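Local coordinates for protein macrophage migration inhibitory factor (Plasmodium berghei, PDB 2WKB) that belongs to the macrophage migration inhibitory factor family of cytokine-like proteins and assembles as a trimer of alpha/beta subunits, at residues S53-C58 and P92-I97; F59-S64 and E98-S103. All coordinates share one frame; numbering follows the deposited sequence.

Interaction 1: residues S53-C58 and P92-I97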
loop_
_atom_site.group_PDB
_atom_site.type_symbol
_atom_site.label_atom_id
_atom_site.label_comp_id
_atom_site.label_asym_id
_atom_site.label_seq_id
_atom_site.Cartn_x
_atom_site.Cartn_y
_atom_site.Cartn_z
ATOM N N SER E 53 -11.120 14.583 -8.673
ATOM C CA SER E 53 -10.827 14.451 -10.084
ATOM C C SER E 53 -9.925 13.258 -10.336
ATOM O O SER E 53 -8.950 13.048 -9.617
ATOM C CB SER E 53 -10.080 15.707 -10.564
ATOM O OG SER E 53 -9.705 15.521 -11.899
ATOM N N ASN E 54 -10.233 12.516 -11.389
ATOM C CA ASN E 54 -9.391 11.399 -11.863
ATOM C C ASN E 54 -8.375 11.913 -12.909
ATOM O O ASN E 54 -7.740 11.140 -13.596
ATOM C CB ASN E 54 -10.336 10.265 -12.366
ATOM C CG ASN E 54 -9.589 8.976 -12.770
ATOM O OD1 ASN E 54 -8.731 8.395 -12.022
ATOM N ND2 ASN E 54 -9.878 8.535 -13.972
ATOM N N GLU E 55 -8.141 13.219 -12.997
ATOM C CA GLU E 55 -7.108 13.761 -13.896
ATOM C C GLU E 55 -5.680 13.298 -13.426
ATOM O O GLU E 55 -5.504 12.963 -12.241
ATOM C CB GLU E 55 -7.149 15.317 -13.830
ATOM C CG GLU E 55 -6.162 16.068 -14.698
ATOM C CD GLU E 55 -6.200 17.608 -14.516
ATOM O OE1 GLU E 55 -5.307 18.305 -15.069
ATOM O OE2 GLU E 55 -7.093 18.121 -13.800
ATOM N N GLY E 56 -4.697 13.329 -14.333
ATOM C CA GLY E 56 -3.303 12.921 -14.043
ATOM C C GLY E 56 -2.849 13.412 -12.652
ATOM O O GLY E 56 -2.970 14.586 -12.319
ATOM N N TYR E 57 -2.420 12.474 -11.817
ATOM C CA TYR E 57 -2.030 12.808 -10.449
ATOM C C TYR E 57 -0.946 11.798 -10.020
ATOM O O TYR E 57 -1.039 10.596 -10.305
ATOM C CB TYR E 57 -3.273 12.681 -9.557
ATOM C CG TYR E 57 -2.955 12.804 -8.050
ATOM C CD1 TYR E 57 -2.620 14.009 -7.488
ATOM C CD2 TYR E 57 -2.982 11.658 -7.244
ATOM C CE1 TYR E 57 -2.330 14.084 -6.069
ATOM C CE2 TYR E 57 -2.688 11.704 -5.879
ATOM C CZ TYR E 57 -2.386 12.934 -5.302
ATOM O OH TYR E 57 -2.102 13.006 -3.908
ATOM N N CYS E 58 0.054 12.292 -9.294
ATOM C CA CYS E 58 1.096 11.437 -8.738
ATOM C C CYS E 58 1.219 11.605 -7.220
ATOM O O CYS E 58 1.312 12.727 -6.721
ATOM C CB CYS E 58 2.441 11.727 -9.410
ATOM S SG CYS E 58 2.420 11.594 -11.212
ATOM N N PRO E 92 2.727 20.091 -11.554
ATOM C CA PRO E 92 3.232 20.100 -10.154
ATOM C C PRO E 92 2.149 20.184 -9.082
ATOM O O PRO E 92 2.240 19.525 -8.014
ATOM C CB PRO E 92 4.197 21.333 -10.121
ATOM C CG PRO E 92 4.731 21.413 -11.479
ATOM C CD PRO E 92 3.589 20.890 -12.444
ATOM N N ARG E 93 1.093 20.966 -9.296
ATOM C CA ARG E 93 0.030 20.950 -8.355
ATOM C C ARG E 93 -0.755 19.639 -8.179
ATOM O O ARG E 93 -1.508 19.510 -7.206
ATOM C CB ARG E 93 -0.946 22.111 -8.542
ATOM C CG ARG E 93 -1.828 21.916 -9.853
ATOM C CD ARG E 93 -2.923 23.078 -10.057
ATOM N NE ARG E 93 -3.688 23.457 -8.840
ATOM C CZ ARG E 93 -3.842 24.721 -8.424
ATOM N NH1 ARG E 93 -3.234 25.720 -9.103
ATOM N NH2 ARG E 93 -4.533 24.996 -7.304
ATOM N N ARG E 94 -0.534 18.673 -9.067
ATOM C CA ARG E 94 -1.134 17.318 -8.845
ATOM C C ARG E 94 0.011 16.303 -8.660
ATOM O O ARG E 94 -0.080 15.124 -9.060
ATOM C CB ARG E 94 -2.016 16.973 -10.016
ATOM C CG ARG E 94 -3.332 17.794 -9.993
ATOM C CD ARG E 94 -4.406 17.383 -11.049
ATOM N NE ARG E 94 -4.950 16.061 -10.865
ATOM C CZ ARG E 94 -5.975 15.773 -10.066
ATOM N NH1 ARG E 94 -6.538 16.749 -9.340
ATOM N NH2 ARG E 94 -6.427 14.538 -9.967
ATOM N N VAL E 95 1.072 16.800 -8.022
ATOM C CA VAL E 95 2.133 15.972 -7.402
ATOM C C VAL E 95 2.055 16.182 -5.905
ATOM O O VAL E 95 2.007 17.343 -5.405
ATOM C CB VAL E 95 3.522 16.354 -7.872
ATOM C CG1 VAL E 95 4.642 15.510 -7.180
ATOM C CG2 VAL E 95 3.590 16.151 -9.409
ATOM N N TYR E 96 2.042 15.074 -5.166
ATOM C CA TYR E 96 1.985 15.201 -3.696
ATOM C C TYR E 96 3.024 14.207 -3.191
ATOM O O TYR E 96 3.034 13.075 -3.632
ATOM C CB TYR E 96 0.576 14.850 -3.211
ATOM C CG TYR E 96 0.350 14.837 -1.697
ATOM C CD1 TYR E 96 0.315 16.012 -0.960
ATOM C CD2 TYR E 96 0.085 13.627 -1.029
ATOM C CE1 TYR E 96 0.062 15.989 0.449
ATOM C CE2 TYR E 96 -0.183 13.590 0.351
ATOM C CZ TYR E 96 -0.156 14.777 1.086
ATOM O OH TYR E 96 -0.392 14.719 2.457
ATOM N N ILE E 97 3.918 14.660 -2.304
ATOM C CA ILE E 97 5.019 13.843 -1.863
ATOM C C ILE E 97 4.923 13.723 -0.353
ATOM O O ILE E 97 4.830 14.754 0.332
ATOM C CB ILE E 97 6.292 14.453 -2.271
ATOM C CG1 ILE E 97 6.313 14.448 -3.837
ATOM C CG2 ILE E 97 7.531 13.587 -1.707
ATOM C CD1 ILE E 97 7.382 15.219 -4.285
#
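Where strands 58-63 and 95-100 of the MIF fold begin to run parallel, Cys58 N donates to Arg94 O at 2.8 Å and Cys58 O accepts from Tyr96 N at 2.9 Å, so that Cys58 brackets Val95 in the first bridge of the pair. Ahead of it the chain of 53-58 is a loop wrapped round the side chain of Arg94. That side chain starts with CG anti to the carbonyl carbon and bends at chi3 (65°), which carries the guanidinium over to three backbone carbonyls. Arg94 NE gives its N-H to Gly56 O at 2.9 Å, near the guanidinium plane, while Arg94 NH2 serves both Glu55 O (2.9 Å) and Ser53 O (3.0 Å); NH1 is taken up by Phe50 O. Glu55 CB and Ser53 OG lie over one face of the guanidinium; the Glu55 carboxylate, well out of its plane, receives no N-H and probably helps only through its charge. Ser53 OG also accepts from Glu55 N, forming an ST turn. Tyr57, whose ring stacks with Phe50, lies alongside Tyr96 and points the same way. Its buried hydroxyl has no polar partner in the model; Tyr57 OH rests 3.3 Å from Tyr96 CB.

Interaction 2: residues F59-S64 and E98-S103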
loop_
_atom_site.group_PDB
_atom_site.type_symbol
_atom_site.label_atom_id
_atom_site.label_comp_id
_atom_site.label_asym_id
_atom_site.label_seq_id
_atom_site.Cartn_x
_atom_site.Cartn_y
_atom_site.Cartn_z
ATOM N N PHE E 59 1.228 10.490 -6.493
ATOM C CA PHE E 59 1.409 10.510 -5.061
ATOM C C PHE E 59 2.701 9.753 -4.876
ATOM O O PHE E 59 2.777 8.562 -5.248
ATOM C CB PHE E 59 0.274 9.769 -4.405
ATOM C CG PHE E 59 0.470 9.552 -2.915
ATOM C CD1 PHE E 59 1.068 10.524 -2.119
ATOM C CD2 PHE E 59 0.037 8.393 -2.309
ATOM C CE1 PHE E 59 1.214 10.351 -0.752
ATOM C CE2 PHE E 59 0.170 8.202 -0.932
ATOM C CZ PHE E 59 0.786 9.183 -0.144
ATOM N N VAL E 60 3.736 10.399 -4.296
ATOM C CA VAL E 60 4.991 9.680 -4.052
ATOM C C VAL E 60 5.151 9.491 -2.530
ATOM O O VAL E 60 5.026 10.461 -1.780
ATOM C CB VAL E 60 6.183 10.404 -4.605
ATOM C CG1 VAL E 60 7.523 9.583 -4.389
ATOM C CG2 VAL E 60 6.040 10.640 -6.176
ATOM N N ARG E 61 5.309 8.265 -2.071
ATOM C CA ARG E 61 5.418 8.040 -0.640
ATOM C C ARG E 61 6.820 7.437 -0.356
ATOM O O ARG E 61 7.180 6.433 -0.987
ATOM C CB ARG E 61 4.347 7.086 -0.199
ATOM C CG ARG E 61 4.350 6.883 1.398
ATOM C CD ARG E 61 3.009 6.220 1.842
ATOM N NE ARG E 61 2.688 5.005 1.098
ATOM C CZ ARG E 61 1.454 4.538 0.911
ATOM N NH1 ARG E 61 1.282 3.427 0.218
ATOM N NH2 ARG E 61 0.399 5.174 1.437
ATOM N N LEU E 62 7.600 8.047 0.542
ATOM C CA LEU E 62 8.894 7.574 0.842
ATOM C C LEU E 62 8.836 7.164 2.314
ATOM O O LEU E 62 8.378 7.954 3.200
ATOM C CB LEU E 62 9.935 8.655 0.635
ATOM C CG LEU E 62 9.990 9.074 -0.849
ATOM C CD1 LEU E 62 9.131 10.350 -1.067
ATOM C CD2 LEU E 62 11.507 9.310 -1.106
ATOM N N THR E 63 9.260 5.924 2.531
ATOM C CA THR E 63 9.072 5.264 3.828
ATOM C C THR E 63 10.399 4.766 4.320
ATOM O O THR E 63 11.091 4.044 3.611
ATOM C CB THR E 63 8.051 4.118 3.742
ATOM O OG1 THR E 63 6.782 4.652 3.407
ATOM C CG2 THR E 63 7.883 3.462 5.143
ATOM N N SER E 64 10.822 5.240 5.504
ATOM C CA SER E 64 11.895 4.570 6.208
ATOM C C SER E 64 13.204 4.641 5.442
ATOM O O SER E 64 13.978 3.688 5.401
ATOM C CB SER E 64 11.530 3.111 6.450
ATOM O OG SER E 64 10.512 3.014 7.474
ATOM N N GLU E 98 4.935 12.501 0.160
ATOM C CA GLU E 98 4.847 12.265 1.567
ATOM C C GLU E 98 6.025 11.440 2.065
ATOM O O GLU E 98 6.416 10.454 1.415
ATOM C CB GLU E 98 3.545 11.546 1.801
ATOM C CG GLU E 98 3.267 11.191 3.189
ATOM C CD GLU E 98 1.945 10.427 3.269
ATOM O OE1 GLU E 98 0.910 11.097 3.135
ATOM O OE2 GLU E 98 1.991 9.189 3.395
ATOM N N PHE E 99 6.592 11.842 3.225
ATOM C CA PHE E 99 7.762 11.187 3.828
ATOM C C PHE E 99 7.309 10.618 5.207
ATOM O O PHE E 99 6.783 11.325 6.040
ATOM C CB PHE E 99 8.927 12.162 4.097
ATOM C CG PHE E 99 9.524 12.830 2.887
ATOM C CD1 PHE E 99 10.608 12.258 2.267
ATOM C CD2 PHE E 99 9.008 14.019 2.384
ATOM C CE1 PHE E 99 11.225 12.870 1.124
ATOM C CE2 PHE E 99 9.621 14.624 1.230
ATOM C CZ PHE E 99 10.729 14.022 0.625
ATOM N N ARG E 100 7.475 9.332 5.434
ATOM C CA ARG E 100 7.145 8.713 6.749
ATOM C C ARG E 100 8.385 8.019 7.239
ATOM O O ARG E 100 9.008 7.303 6.466
ATOM C CB ARG E 100 6.089 7.661 6.603
ATOM C CG ARG E 100 5.030 7.896 5.579
ATOM C CD ARG E 100 4.038 6.702 5.565
ATOM N NE ARG E 100 4.527 5.548 4.784
ATOM C CZ ARG E 100 3.837 4.423 4.577
ATOM N NH1 ARG E 100 2.608 4.285 5.083
ATOM N NH2 ARG E 100 4.354 3.433 3.843
ATOM N N ASP E 101 8.791 8.226 8.502
ATOM C CA ASP E 101 9.871 7.394 9.031
ATOM C C ASP E 101 9.428 6.448 10.157
ATOM O O ASP E 101 9.012 6.872 11.251
ATOM C CB ASP E 101 11.160 8.158 9.356
ATOM C CG ASP E 101 12.357 7.209 9.616
ATOM O OD1 ASP E 101 12.347 6.535 10.678
ATOM O OD2 ASP E 101 13.310 7.142 8.775
ATOM N N CYS E 102 9.526 5.157 9.829
ATOM C CA CYS E 102 9.153 4.048 10.703
ATOM C C CYS E 102 10.370 3.165 11.045
ATOM O O CYS E 102 10.208 2.084 11.624
ATOM C CB CYS E 102 8.090 3.191 9.999
ATOM S SG CYS E 102 6.725 4.084 9.203
ATOM N N SER E 103 11.576 3.654 10.723
ATOM C CA SER E 103 12.841 2.874 10.765
ATOM C C SER E 103 13.156 2.086 12.069
ATOM O O SER E 103 13.897 1.093 12.028
ATOM C CB SER E 103 14.041 3.766 10.400
ATOM O OG SER E 103 13.872 4.451 9.158
#
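Strands 58-63 and 95-100 are the two parallel, neighbouring strands of a beta-alpha-beta unit connected by helix 73-88; their segments 59-63 and 98-100 run at 18° to each other, with Arg61 opposite Glu98, Leu62 opposite Phe99 and Thr63 opposite Arg100. The backbone bonds form an unbroken parallel ladder: Glu98 N to Val60 O, Leu62 N to Glu98 O, Arg100 N to Leu62 O and, past the last bridge, Ser64 N to Arg100 O, all nearly along the C=O axes.

Polar and charged side chains occupy the face of Arg61, Thr63, Glu98 and Arg100. Arg100 bends at chi3 (-81°) and grips Thr63 OG1 side-on with NE and NH2, each 2.8 Å from that oxygen, which lies in the guanidinium plane. Arg61 crosses above: its CD sits over the centre of the Arg100 guanidinium, 3.4 Å from Arg100 CZ, and the two guanidinium groups stack with planes 20° apart. The like charges are probably eased by Glu4, which forms a salt bridge with Arg61 NE. Glu98 is extended beside Arg61, and its CB meets the edge of the Phe59 ring, 3.7 Å from Phe59 CE1.

Apolar contact fills the other face, toward helix 73-88, where Leu62 CD1 lies over the Phe99 ring in a CH-pi contact, 4.3 Å from the ring centroid.

Beyond the strands, the Ser64 hydroxyl reaches across to the turn after strand 95-100, where Asp101 OD1 accepts from Ser103 N in an Asx turn within its own segment. Ser64 OG is hydrogen-bonded to Arg100 NH1 of the third subunit, while strand 98-100 pairs antiparallel with the second. Within the chain, Ser64 OG takes a weak bond from Cys102 N at 3.3 Å.

Both contacts join the same two neighbouring parallel strands, interaction 1 at their beginning and interaction 2 along their length and beyond their ends, with centres about 18 Å apart. The ladder is continuous between them, since Tyr96 O probably accepts from Val60 N (2.8 Å); separately, Ile97 CG2 packs on Leu62 CD1. Each is partly buried, though interaction 2 lies nearer the centre of the chain. An arginine is prominent in each: Arg94 satisfies loop carbonyls in interaction 1, whereas in interaction 2 Arg100 holds a threonine hydroxyl and stacks on a second arginine. Apolar packing against helix 73-88 backs both, and each touches the second subunit, whose strand pairs antiparallel with Ile97 to Arg100.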